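Local coordinates for endoglycosidase (Bacteroides thetaiotaomicron, PDB 6Q64), which probably hydrolyses O-glycosidic bonds as a glycoside hydrolase family 18 enzyme taking part in the breakdown of complex N-glycans, at residues Thr318-Leu321 / Lys325-Gly328; Gly78-Lys83 / Asn89-Leu94; Gln203-Ser208 / Lys212-Ile217. The protein carries 1 engineered substitution. One frame throughout, in Å; residues are numbered along the deposited sequence.

All three contacts are short-range closures within one TIM barrel, in series along the chain; none nests in another or crosses it. Nearest the N terminus, interaction 2 folds the loop after strand 72-76 back on itself before the chain enters strand 100-102. Interaction 3 follows strand 184-189, where loop 203-208 lies against the first turns of helix 211-224. Interaction 1 comes last, closing the turn between helix 311-317 and strand 329-333, the final barrel strand. Interactions 2 and 3 sit on opposite sides of the chain's centre, their own centres about 35 Å apart. Interaction 1 lies about 29 Å from each, centre to centre, and no two of the contacts touch.

Interaction 1: residues Thr318-Leu321 / Lys325-Gly328; sequences TLDL and KRIG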
ATOM      1  N   THR A 318       2.658  -8.090  15.253  1.00 55.12           N
ATOM      2  CA  THR A 318       2.137  -9.171  16.124  1.00 60.77           C
ATOM      3  C   THR A 318       0.841  -8.720  16.828  1.00 61.03           C
ATOM      4  O   THR A 318       0.472  -9.405  17.815  1.00 56.06           O
ATOM      5  CB  THR A 318       3.150  -9.584  17.191  1.00 59.38           C
ATOM      6  OG1 THR A 318       3.385  -8.419  17.965  1.00 62.38           O
ATOM      7  CG2 THR A 318       4.454 -10.095  16.628  1.00 66.44           C
ATOM      8  N   LEU A 319       0.204  -7.644  16.336  1.00 56.88           N
ATOM      9  CA  LEU A 319      -0.890  -6.906  17.022  1.00 59.67           C
ATOM     10  C   LEU A 319      -2.153  -7.751  16.998  1.00 62.44           C
ATOM     11  O   LEU A 319      -2.727  -7.891  15.900  1.00 64.27           O
ATOM     12  CB  LEU A 319      -1.150  -5.599  16.292  1.00 59.68           C
ATOM     13  CG  LEU A 319      -2.116  -4.660  16.988  1.00 62.88           C
ATOM     14  CD1 LEU A 319      -1.522  -4.129  18.262  1.00 65.98           C
ATOM     15  CD2 LEU A 319      -2.465  -3.490  16.099  1.00 65.77           C
ATOM     16  N   ASP A 320      -2.491  -8.351  18.145  1.00 63.21           N
ATOM     17  CA  ASP A 320      -3.762  -9.068  18.412  1.00 60.07           C
ATOM     18  C   ASP A 320      -4.762  -7.995  18.788  1.00 55.90           C
ATOM     19  O   ASP A 320      -4.516  -7.330  19.762  1.00 58.78           O
ATOM     20  CB  ASP A 320      -3.548 -10.114  19.505  1.00 59.48           C
ATOM     21  CG  ASP A 320      -2.717 -11.284  18.990  1.00 62.06           C
ATOM     22  OD1 ASP A 320      -2.703 -11.462  17.723  1.00 56.77           O
ATOM     23  OD2 ASP A 320      -2.169 -12.060  19.848  1.00 62.47           O
ATOM     24  N   LEU A 321      -5.779  -7.761  17.974  1.00 61.05           N
ATOM     25  CA  LEU A 321      -6.869  -6.775  18.276  1.00 62.11           C
ATOM     26  C   LEU A 321      -7.847  -7.285  19.323  1.00 57.67           C
ATOM     27  O   LEU A 321      -7.803  -8.438  19.717  1.00 60.81           O
ATOM     28  CB  LEU A 321      -7.530  -6.459  16.947  1.00 62.68           C
ATOM     29  CG  LEU A 321      -6.555  -5.665  16.101  1.00 69.47           C
ATOM     30  CD1 LEU A 321      -6.414  -6.206  14.699  1.00 71.43           C
ATOM     31  CD2 LEU A 321      -6.940  -4.212  16.120  1.00 71.79           C
ATOM     32  N   LYS A 325      -8.384 -11.082  16.680  1.00 66.07           N
ATOM     33  CA  LYS A 325      -7.870 -11.219  15.306  1.00 65.63           C
ATOM     34  C   LYS A 325      -6.563 -10.453  15.160  1.00 65.14           C
ATOM     35  O   LYS A 325      -6.304  -9.487  15.913  1.00 64.26           O
ATOM     36  CB  LYS A 325      -8.869 -10.655  14.304  1.00 66.70           C
ATOM     37  CG  LYS A 325      -9.934 -11.657  13.924  1.00 72.67           C
ATOM     38  CD  LYS A 325     -11.034 -11.042  13.132  1.00 76.59           C
ATOM     39  CE  LYS A 325     -12.180 -11.995  12.909  1.00 75.90           C
ATOM     40  NZ  LYS A 325     -13.370 -11.242  12.468  1.00 76.13           N
ATOM     41  N   ARG A 326      -5.784 -10.884  14.181  1.00 63.77           N
ATOM     42  CA  ARG A 326      -4.420 -10.377  13.954  1.00 63.55           C
ATOM     43  C   ARG A 326      -4.582  -9.298  12.893  1.00 60.60           C
ATOM     44  O   ARG A 326      -5.395  -9.490  11.945  1.00 61.81           O
ATOM     45  CB  ARG A 326      -3.482 -11.547  13.620  1.00 65.69           C
ATOM     46  CG  ARG A 326      -2.139 -11.164  13.018  1.00 63.62           C
ATOM     47  CD  ARG A 326      -1.299 -10.288  13.932  1.00 64.19           C
ATOM     48  NE  ARG A 326      -1.072 -10.834  15.260  1.00 61.87           N
ATOM     49  CZ  ARG A 326      -0.297 -11.881  15.551  1.00 63.52           C
ATOM     50  NH1 ARG A 326       0.381 -12.538  14.623  1.00 68.47           N
ATOM     51  NH2 ARG A 326      -0.161 -12.247  16.806  1.00 62.36           N
ATOM     52  N   ILE A 327      -3.889  -8.187  13.100  1.00 58.29           N
ATOM     53  CA  ILE A 327      -3.824  -7.071  12.124  1.00 59.37           C
ATOM     54  C   ILE A 327      -3.595  -7.703  10.772  1.00 56.99           C
ATOM     55  O   ILE A 327      -3.014  -8.750  10.740  1.00 62.08           O
ATOM     56  CB  ILE A 327      -2.698  -6.098  12.485  1.00 62.52           C
ATOM     57  CG1 ILE A 327      -2.845  -4.776  11.746  1.00 64.32           C
ATOM     58  CG2 ILE A 327      -1.340  -6.733  12.224  1.00 65.76           C
ATOM     59  CD1 ILE A 327      -4.026  -3.955  12.147  1.00 65.37           C
ATOM     60  N   GLY A 328      -4.009  -7.038   9.718  1.00 61.04           N
ATOM     61  CA  GLY A 328      -3.968  -7.567   8.353  1.00 63.96           C
ATOM     62  C   GLY A 328      -2.587  -7.452   7.752  1.00 66.76           C
ATOM     63  O   GLY A 328      -2.310  -8.236   6.829  1.00 65.05           O
TER
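L319 and I327 meet across a tight antiparallel turn, with I327 N donating to L319 O at 3.0 Å along a nearly straight N-H...O path. The second backbone bond, L321 N to K325 O at 2.7 Å, lies two residues further on. Between the two bonds D320 and R326 form a non-hydrogen-bonded antiparallel pair, a single beta bridge.

On one side of this bridge the contact is charged. OD1 of D320 receives both NE and NH2 of R326, at 3.0 and 2.8 Å; both bonds are weak in angle, but together they make a salt bridge with carboxylate and guanidinium planes only 10° apart. The arginine reaches back because its chain bends at both chi2 and chi3 (61° and 55°), curling the guanidinium over T318, whose CA sits above the centre of one face. L319 O lies in the guanidinium plane, at its edge.

The apolar side is made by CB of L319 against CB of I327, 4.1 Å apart, and by CD1 of L321 against CD1 of I327 at 4.2 Å.

Outside the turn, R302 forms a salt bridge with OD2 of D320 and also bonds T318 O, so two arginines gather round one carboxylate and probably stabilise its negative charge. NH1 of R326 is held by Y359 O, which helps fix the guanidinium's rotation.

The turn is an alpha-to-beta connection of the TIM barrel, carrying the chain from the end of helix 311-317 to strand 329-333, the last barrel strand. Its apolar side chains pack on helix 261-268 through I268, on helix 276-279 through W276, and on strand 280-285 through I282, while R326 pairs by backbone with K362 in the C-terminal tail.

Interaction 2: residues Gly78-Lys83 / Asn89-Leu94; sequences GNWTGK and NYLKML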
ATOM      1  N   GLY A  78      10.302   4.080  -2.716  1.00 88.74           N
ATOM      2  CA  GLY A  78      10.890   5.223  -3.448  1.00 94.47           C
ATOM      3  C   GLY A  78      12.155   4.839  -4.205  1.00 96.35           C
ATOM      4  O   GLY A  78      12.786   3.851  -3.802  1.00 93.34           O
ATOM      5  N   ASN A  79      12.500   5.612  -5.249  1.00103.70           N
ATOM      6  CA  ASN A  79      13.713   5.494  -6.110  1.00107.61           C
ATOM      7  C   ASN A  79      13.642   4.170  -6.866  1.00103.64           C
ATOM      8  O   ASN A  79      14.651   3.428  -6.882  1.00105.13           O
ATOM      9  CB  ASN A  79      15.042   5.568  -5.335  1.00119.50           C
ATOM     10  CG  ASN A  79      15.156   6.733  -4.366  1.00124.62           C
ATOM     11  OD1 ASN A  79      14.796   6.632  -3.180  1.00114.13           O
ATOM     12  ND2 ASN A  79      15.702   7.835  -4.859  1.00127.08           N
ATOM     13  N   TRP A  80      12.484   3.849  -7.434  1.00 99.42           N
ATOM     14  CA  TRP A  80      12.315   2.576  -8.175  1.00 96.50           C
ATOM     15  C   TRP A  80      12.824   2.730  -9.614  1.00101.10           C
ATOM     16  O   TRP A  80      12.118   3.373 -10.415  1.00101.38           O
ATOM     17  CB  TRP A  80      10.865   2.116  -8.144  1.00 90.69           C
ATOM     18  CG  TRP A  80      10.658   0.955  -9.060  1.00 90.44           C
ATOM     19  CD1 TRP A  80      11.445  -0.155  -9.159  1.00 88.46           C
ATOM     20  CD2 TRP A  80       9.634   0.806 -10.058  1.00 92.06           C
ATOM     21  NE1 TRP A  80      10.963  -1.002 -10.116  1.00 86.90           N
ATOM     22  CE2 TRP A  80       9.847  -0.446 -10.679  1.00 88.48           C
ATOM     23  CE3 TRP A  80       8.550   1.593 -10.470  1.00 92.26           C
ATOM     24  CZ2 TRP A  80       9.010  -0.931 -11.682  1.00 88.48           C
ATOM     25  CZ3 TRP A  80       7.716   1.110 -11.454  1.00 92.10           C
ATOM     26  CH2 TRP A  80       7.947  -0.136 -12.050  1.00 92.74           C
ATOM     27  N   THR A  81      13.973   2.123  -9.951  1.00102.99           N
ATOM     28  CA  THR A  81      14.630   2.282 -11.279  1.00107.47           C
ATOM     29  C   THR A  81      14.777   0.949 -12.021  1.00105.65           C
ATOM     30  O   THR A  81      14.697   0.976 -13.261  1.00115.33           O
ATOM     31  CB  THR A  81      15.995   2.974 -11.177  1.00113.22           C
ATOM     32  OG1 THR A  81      16.982   2.009 -10.793  1.00114.29           O
ATOM     33  CG2 THR A  81      15.980   4.169 -10.244  1.00113.11           C
ATOM     34  N   GLY A  82      15.016  -0.156 -11.322  1.00101.13           N
ATOM     35  CA  GLY A  82      15.320  -1.460 -11.952  1.00101.20           C
ATOM     36  C   GLY A  82      16.597  -1.441 -12.789  1.00102.55           C
ATOM     37  O   GLY A  82      16.645  -2.215 -13.764  1.00 95.79           O
ATOM     38  N   LYS A  83      17.601  -0.633 -12.410  1.00108.51           N
ATOM     39  CA  LYS A  83      18.700  -0.204 -13.320  1.00121.93           C
ATOM     40  C   LYS A  83      19.938  -1.077 -13.151  1.00120.02           C
ATOM     41  O   LYS A  83      20.763  -1.120 -14.089  1.00119.28           O
ATOM     42  CB  LYS A  83      19.070   1.270 -13.129  1.00136.08           C
ATOM     43  CG  LYS A  83      18.130   2.271 -13.799  1.00143.79           C
ATOM     44  CD  LYS A  83      17.789   1.973 -15.239  1.00145.67           C
ATOM     45  CE  LYS A  83      18.938   2.272 -16.163  1.00156.37           C
ATOM     46  NZ  LYS A  83      18.764   3.598 -16.800  1.00166.76           N
ATOM     47  N   ASN A  89      16.988  -0.843  -5.847  1.00 92.88           N
ATOM     48  CA  ASN A  89      16.227  -0.076  -6.882  1.00 93.91           C
ATOM     49  C   ASN A  89      15.266  -1.020  -7.644  1.00 88.10           C
ATOM     50  O   ASN A  89      14.679  -0.623  -8.696  1.00 96.57           O
ATOM     51  CB  ASN A  89      17.182   0.680  -7.823  1.00 96.48           C
ATOM     52  CG  ASN A  89      18.160   1.598  -7.113  1.00 95.05           C
ATOM     53  OD1 ASN A  89      19.323   1.248  -6.957  1.00100.84           O
ATOM     54  ND2 ASN A  89      17.730   2.792  -6.727  1.00 94.49           N
ATOM     55  N   TYR A  90      15.092  -2.228  -7.124  1.00 80.97           N
ATOM     56  CA  TYR A  90      14.398  -3.349  -7.800  1.00 84.70           C
ATOM     57  C   TYR A  90      13.219  -3.875  -6.960  1.00 83.53           C
ATOM     58  O   TYR A  90      13.425  -4.329  -5.774  1.00 81.88           O
ATOM     59  CB  TYR A  90      15.387  -4.502  -7.959  1.00 85.61           C
ATOM     60  CG  TYR A  90      16.315  -4.406  -9.134  1.00 90.76           C
ATOM     61  CD1 TYR A  90      17.515  -3.717  -9.044  1.00 93.52           C
ATOM     62  CD2 TYR A  90      16.020  -5.063 -10.319  1.00 92.27           C
ATOM     63  CE1 TYR A  90      18.376  -3.647 -10.123  1.00 97.37           C
ATOM     64  CE2 TYR A  90      16.882  -5.015 -11.401  1.00 96.38           C
ATOM     65  CZ  TYR A  90      18.061  -4.298 -11.308  1.00100.24           C
ATOM     66  OH  TYR A  90      18.882  -4.249 -12.403  1.00110.52           O
ATOM     67  N   LEU A  91      12.016  -3.904  -7.536  1.00 83.17           N
ATOM     68  CA  LEU A  91      10.866  -4.572  -6.863  1.00 80.41           C
ATOM     69  C   LEU A  91      11.212  -6.047  -6.650  1.00 78.06           C
ATOM     70  O   LEU A  91      10.926  -6.568  -5.538  1.00 75.65           O
ATOM     71  CB  LEU A  91       9.603  -4.471  -7.718  1.00 83.52           C
ATOM     72  CG  LEU A  91       9.043  -3.069  -7.933  1.00 86.82           C
ATOM     73  CD1 LEU A  91       7.906  -3.133  -8.938  1.00 89.63           C
ATOM     74  CD2 LEU A  91       8.573  -2.446  -6.627  1.00 88.99           C
ATOM     75  N   LYS A  92      11.845  -6.676  -7.652  1.00 78.63           N
ATOM     76  CA  LYS A  92      12.030  -8.152  -7.706  1.00 77.46           C
ATOM     77  C   LYS A  92      13.046  -8.613  -6.655  1.00 75.62           C
ATOM     78  O   LYS A  92      13.115  -9.822  -6.355  1.00 80.50           O
ATOM     79  CB  LYS A  92      12.388  -8.615  -9.122  1.00 82.02           C
ATOM     80  CG  LYS A  92      13.761  -8.205  -9.658  1.00 83.79           C
ATOM     81  CD  LYS A  92      14.216  -9.068 -10.826  1.00 84.53           C
ATOM     82  CE  LYS A  92      15.433  -8.501 -11.539  1.00 88.50           C
ATOM     83  NZ  LYS A  92      15.578  -9.018 -12.923  1.00 89.74           N
HETATM   84  N   MSE A  93      13.790  -7.651  -6.079  1.00 74.15           N
HETATM   85  CA  MSE A  93      14.817  -7.954  -5.083  1.00 77.10           C
HETATM   86  C   MSE A  93      14.339  -7.646  -3.668  1.00 74.73           C
HETATM   87  O   MSE A  93      15.101  -7.746  -2.710  1.00 69.35           O
HETATM   88  CB  MSE A  93      16.109  -7.157  -5.353  1.00 82.34           C
HETATM   89  CG  MSE A  93      16.890  -7.555  -6.617  1.00 81.48           C
HETATM   90 SE   MSE A  93      17.078  -9.493  -6.867  1.00 81.78          SE
HETATM   91  CE  MSE A  93      15.927 -10.244  -8.250  1.00 84.81           C
ATOM     92  N   LEU A  94      13.075  -7.246  -3.529  1.00 76.20           N
ATOM     93  CA  LEU A  94      12.517  -6.988  -2.216  1.00 67.87           C
ATOM     94  C   LEU A  94      12.455  -8.304  -1.467  1.00 63.72           C
ATOM     95  O   LEU A  94      12.347  -9.355  -2.075  1.00 65.41           O
ATOM     96  CB  LEU A  94      11.108  -6.434  -2.382  1.00 68.14           C
ATOM     97  CG  LEU A  94      11.005  -4.984  -2.823  1.00 69.37           C
ATOM     98  CD1 LEU A  94       9.569  -4.659  -3.234  1.00 68.78           C
ATOM     99  CD2 LEU A  94      11.485  -4.091  -1.697  1.00 67.92           C
TER
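The loop leaving the first strand of the TIM barrel, 72-76, doubles back so that N89 fastens onto T81 and G82. The carbonyl oxygen of N89 is gripped by two backbone amides. T81 N reaches a lone pair of N89 O, in the carbonyl plane, at 3.1 Å, whereas G82 N lies 2.7 Å from the same N89 O and comes from above that plane. The asparagine also returns a bond: ND2 of N89 donates to N79 O at 3.1 Å, almost straight (171°) and with the acceptor close to the amide plane. CG of N89 is anti to the carbonyl carbon (chi1 -55°), which points ND2 at N79 O. The N89 and T81 side chains lie side by side, with N89 CB 3.3 Å from T81 OG1.

Two rings flank these bonds. G82 CA lies over the centre of the Y90 ring as a CH-pi contact, 3.9 Å from the centroid. L91 meets one face of the W80 indole: its CG makes a CH-pi contact with the five-membered ring, and its CD1 packs 3.7 Å from CZ2.

D117 of helix 112-123 is the second-shell anchor. Its OD2 accepts from W80 NE1 and L91 N, and its OD1 from K92 N. Q114 of the same helix bonds W80 O, and L91 also packs on L118 and F121 of that helix and on V101 of strand 100-102.

Interaction 3: residues Gln203-Ser208 / Lys212-Ile217; sequences QTISPS and KMQVFI
CD of P207 lies over one face of the Q214 side-chain amide, 3.7 Å from the amide carbon CD of Q214. On the same side S206 CA comes to 3.3 Å from OE1 of Q214. S206 N is also near that oxygen, but at too poor an angle to bond. The two ends of the amide are engaged beyond the segments, OE1 with T244 OG1 and NE2 with E218 OE2. CG of Q214 is anti to its backbone nitrogen (chi1 166°), and a bend at chi2 (75°) lays the amide alongside the loop.

Next to it, I205 packs against the helix. CG2 of I205 rests 3.5 Å from M213 C and 3.7 Å from CB of M213, a selenomethionine here, with I217 CD1 at 3.9 Å one turn on. I205 also touches Y189 of strand 184-189.

The contact joins loop 203-208 to helix 211-224 by van der Waals packing, with no direct hydrogen bond between segments 203-208 and 212-217. The polar tie is indirect: T244 OG1 lies within bonding distance of both Q214 OE1 and I205 O and must share or alternate its one proton between them. With E218 OE2 taking NE2, both amide ends have polar partners.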
ATOM      1  N   GLN A 203     -15.989  14.513   5.604  1.00 91.31           N
ATOM      2  CA  GLN A 203     -17.231  13.710   5.817  1.00 92.09           C
ATOM      3  C   GLN A 203     -17.105  12.262   5.328  1.00 88.11           C
ATOM      4  O   GLN A 203     -16.216  11.958   4.511  1.00 94.06           O
ATOM      5  CB  GLN A 203     -18.465  14.456   5.279  1.00 93.75           C
ATOM      6  CG  GLN A 203     -18.701  14.494   3.775  1.00 94.47           C
ATOM      7  CD  GLN A 203     -19.649  15.630   3.432  1.00 92.95           C
ATOM      8  OE1 GLN A 203     -20.112  16.338   4.315  1.00 89.06           O
ATOM      9  NE2 GLN A 203     -19.929  15.848   2.154  1.00 90.30           N
ATOM     10  N   THR A 204     -17.948  11.402   5.896  1.00 83.16           N
ATOM     11  CA  THR A 204     -18.147   9.998   5.468  1.00 84.57           C
ATOM     12  C   THR A 204     -18.339   9.973   3.963  1.00 82.69           C
ATOM     13  O   THR A 204     -19.103  10.802   3.464  1.00 91.04           O
ATOM     14  CB  THR A 204     -19.364   9.337   6.130  1.00 83.44           C
ATOM     15  OG1 THR A 204     -19.106   9.498   7.515  1.00 93.51           O
ATOM     16  CG2 THR A 204     -19.529   7.852   5.889  1.00 79.51           C
ATOM     17  N   ILE A 205     -17.693   9.019   3.309  1.00 77.35           N
ATOM     18  CA  ILE A 205     -17.858   8.755   1.856  1.00 81.50           C
ATOM     19  C   ILE A 205     -18.993   7.737   1.694  1.00 77.58           C
ATOM     20  O   ILE A 205     -18.831   6.571   2.112  1.00 73.55           O
ATOM     21  CB  ILE A 205     -16.516   8.312   1.222  1.00 80.31           C
ATOM     22  CG1 ILE A 205     -15.378   9.269   1.580  1.00 79.11           C
ATOM     23  CG2 ILE A 205     -16.643   8.177  -0.288  1.00 83.08           C
ATOM     24  CD1 ILE A 205     -14.033   8.585   1.613  1.00 80.32           C
ATOM     25  N   SER A 206     -20.083   8.204   1.092  1.00 79.96           N
ATOM     26  CA  SER A 206     -21.391   7.516   0.913  1.00 85.33           C
ATOM     27  C   SER A 206     -22.267   8.442   0.099  1.00 81.64           C
ATOM     28  O   SER A 206     -22.092   9.649   0.182  1.00 87.36           O
ATOM     29  CB  SER A 206     -22.096   7.224   2.213  1.00 84.74           C
ATOM     30  OG  SER A 206     -22.602   8.419   2.775  1.00 84.60           O
ATOM     31  N   PRO A 207     -23.254   7.936  -0.659  1.00 82.09           N
ATOM     32  CA  PRO A 207     -24.154   8.831  -1.398  1.00 87.82           C
ATOM     33  C   PRO A 207     -24.798   9.885  -0.471  1.00 87.03           C
ATOM     34  O   PRO A 207     -25.177  10.945  -0.939  1.00 89.45           O
ATOM     35  CB  PRO A 207     -25.174   7.876  -2.052  1.00 87.09           C
ATOM     36  CG  PRO A 207     -24.455   6.513  -2.102  1.00 84.74           C
ATOM     37  CD  PRO A 207     -23.508   6.509  -0.911  1.00 81.41           C
ATOM     38  N   SER A 208     -24.829   9.594   0.829  1.00 85.23           N
ATOM     39  CA  SER A 208     -25.512  10.379   1.888  1.00 87.37           C
ATOM     40  C   SER A 208     -24.533  11.430   2.452  1.00 84.04           C
ATOM     41  O   SER A 208     -24.985  12.414   3.049  1.00 82.70           O
ATOM     42  CB  SER A 208     -26.108   9.383   2.905  1.00 90.37           C
ATOM     43  OG  SER A 208     -26.135   9.873   4.244  1.00 96.19           O
ATOM     44  N   LYS A 212     -19.221  12.608  -4.075  1.00 89.01           N
ATOM     45  CA  LYS A 212     -18.277  12.833  -5.214  1.00 91.83           C
ATOM     46  C   LYS A 212     -17.144  11.836  -5.021  1.00 88.88           C
ATOM     47  O   LYS A 212     -16.888  11.001  -5.899  1.00 88.69           O
ATOM     48  CB  LYS A 212     -17.853  14.301  -5.410  1.00 94.44           C
ATOM     49  CG  LYS A 212     -17.424  15.064  -4.169  1.00 94.54           C
ATOM     50  CD  LYS A 212     -17.507  16.577  -4.272  1.00 96.61           C
ATOM     51  CE  LYS A 212     -17.355  17.177  -2.886  1.00 95.54           C
ATOM     52  NZ  LYS A 212     -16.865  18.565  -2.967  1.00101.62           N
HETATM   53  N   MSE A 213     -16.608  11.824  -3.799  1.00 84.27           N
HETATM   54  CA  MSE A 213     -15.679  10.776  -3.418  1.00 84.41           C
HETATM   55  C   MSE A 213     -16.308   9.382  -3.545  1.00 80.81           C
HETATM   56  O   MSE A 213     -15.598   8.404  -3.669  1.00 83.01           O
HETATM   57  CB  MSE A 213     -15.116  11.055  -2.020  1.00 84.49           C
HETATM   58  CG  MSE A 213     -13.691  10.523  -1.829  1.00 96.67           C
HETATM   59 SE   MSE A 213     -12.359  11.065  -3.210  1.00 96.66          SE
HETATM   60  CE  MSE A 213     -12.566  12.828  -2.451  1.00103.37           C
ATOM     61  N   GLN A 214     -17.633   9.268  -3.547  1.00 84.94           N
ATOM     62  CA  GLN A 214     -18.282   7.972  -3.603  1.00 84.35           C
ATOM     63  C   GLN A 214     -18.257   7.448  -5.042  1.00 88.22           C
ATOM     64  O   GLN A 214     -17.975   6.246  -5.236  1.00 87.51           O
ATOM     65  CB  GLN A 214     -19.713   8.075  -3.068  1.00 82.69           C
ATOM     66  CG  GLN A 214     -20.601   6.869  -3.369  1.00 78.87           C
ATOM     67  CD  GLN A 214     -20.280   5.657  -2.503  1.00 75.78           C
ATOM     68  OE1 GLN A 214     -19.817   5.777  -1.362  1.00 76.98           O
ATOM     69  NE2 GLN A 214     -20.544   4.488  -3.054  1.00 71.44           N
ATOM     70  N   VAL A 215     -18.573   8.278  -6.029  1.00 96.32           N
ATOM     71  CA  VAL A 215     -18.656   7.767  -7.435  1.00107.44           C
ATOM     72  C   VAL A 215     -17.223   7.726  -8.006  1.00103.22           C
ATOM     73  O   VAL A 215     -16.964   6.970  -8.982  1.00 97.60           O
ATOM     74  CB  VAL A 215     -19.692   8.524  -8.299  1.00114.06           C
ATOM     75  CG1 VAL A 215     -19.362   9.994  -8.451  1.00117.88           C
ATOM     76  CG2 VAL A 215     -19.901   7.860  -9.660  1.00116.73           C
ATOM     77  N   PHE A 216     -16.301   8.420  -7.337  1.00 98.23           N
ATOM     78  CA  PHE A 216     -14.847   8.313  -7.597  1.00 96.53           C
ATOM     79  C   PHE A 216     -14.430   6.856  -7.384  1.00 92.17           C
ATOM     80  O   PHE A 216     -14.100   6.120  -8.344  1.00 93.21           O
ATOM     81  CB  PHE A 216     -14.084   9.285  -6.700  1.00 96.82           C
ATOM     82  CG  PHE A 216     -12.602   9.257  -6.948  1.00101.83           C
ATOM     83  CD1 PHE A 216     -12.101   9.557  -8.207  1.00103.44           C
ATOM     84  CD2 PHE A 216     -11.712   8.887  -5.945  1.00103.29           C
ATOM     85  CE1 PHE A 216     -10.738   9.519  -8.451  1.00103.61           C
ATOM     86  CE2 PHE A 216     -10.349   8.843  -6.193  1.00 99.75           C
ATOM     87  CZ  PHE A 216      -9.866   9.165  -7.447  1.00102.96           C
ATOM     88  N   ILE A 217     -14.509   6.444  -6.126  1.00 87.16           N
ATOM     89  CA  ILE A 217     -14.204   5.066  -5.650  1.00 82.68           C
ATOM     90  C   ILE A 217     -15.079   4.061  -6.392  1.00 82.69           C
ATOM     91  O   ILE A 217     -14.592   2.985  -6.687  1.00 84.69           O
ATOM     92  CB  ILE A 217     -14.453   4.994  -4.139  1.00 78.80           C
ATOM     93  CG1 ILE A 217     -13.459   5.861  -3.371  1.00 78.06           C
ATOM     94  CG2 ILE A 217     -14.452   3.561  -3.657  1.00 76.27           C
ATOM     95  CD1 ILE A 217     -13.847   6.053  -1.941  1.00 78.30           C
TER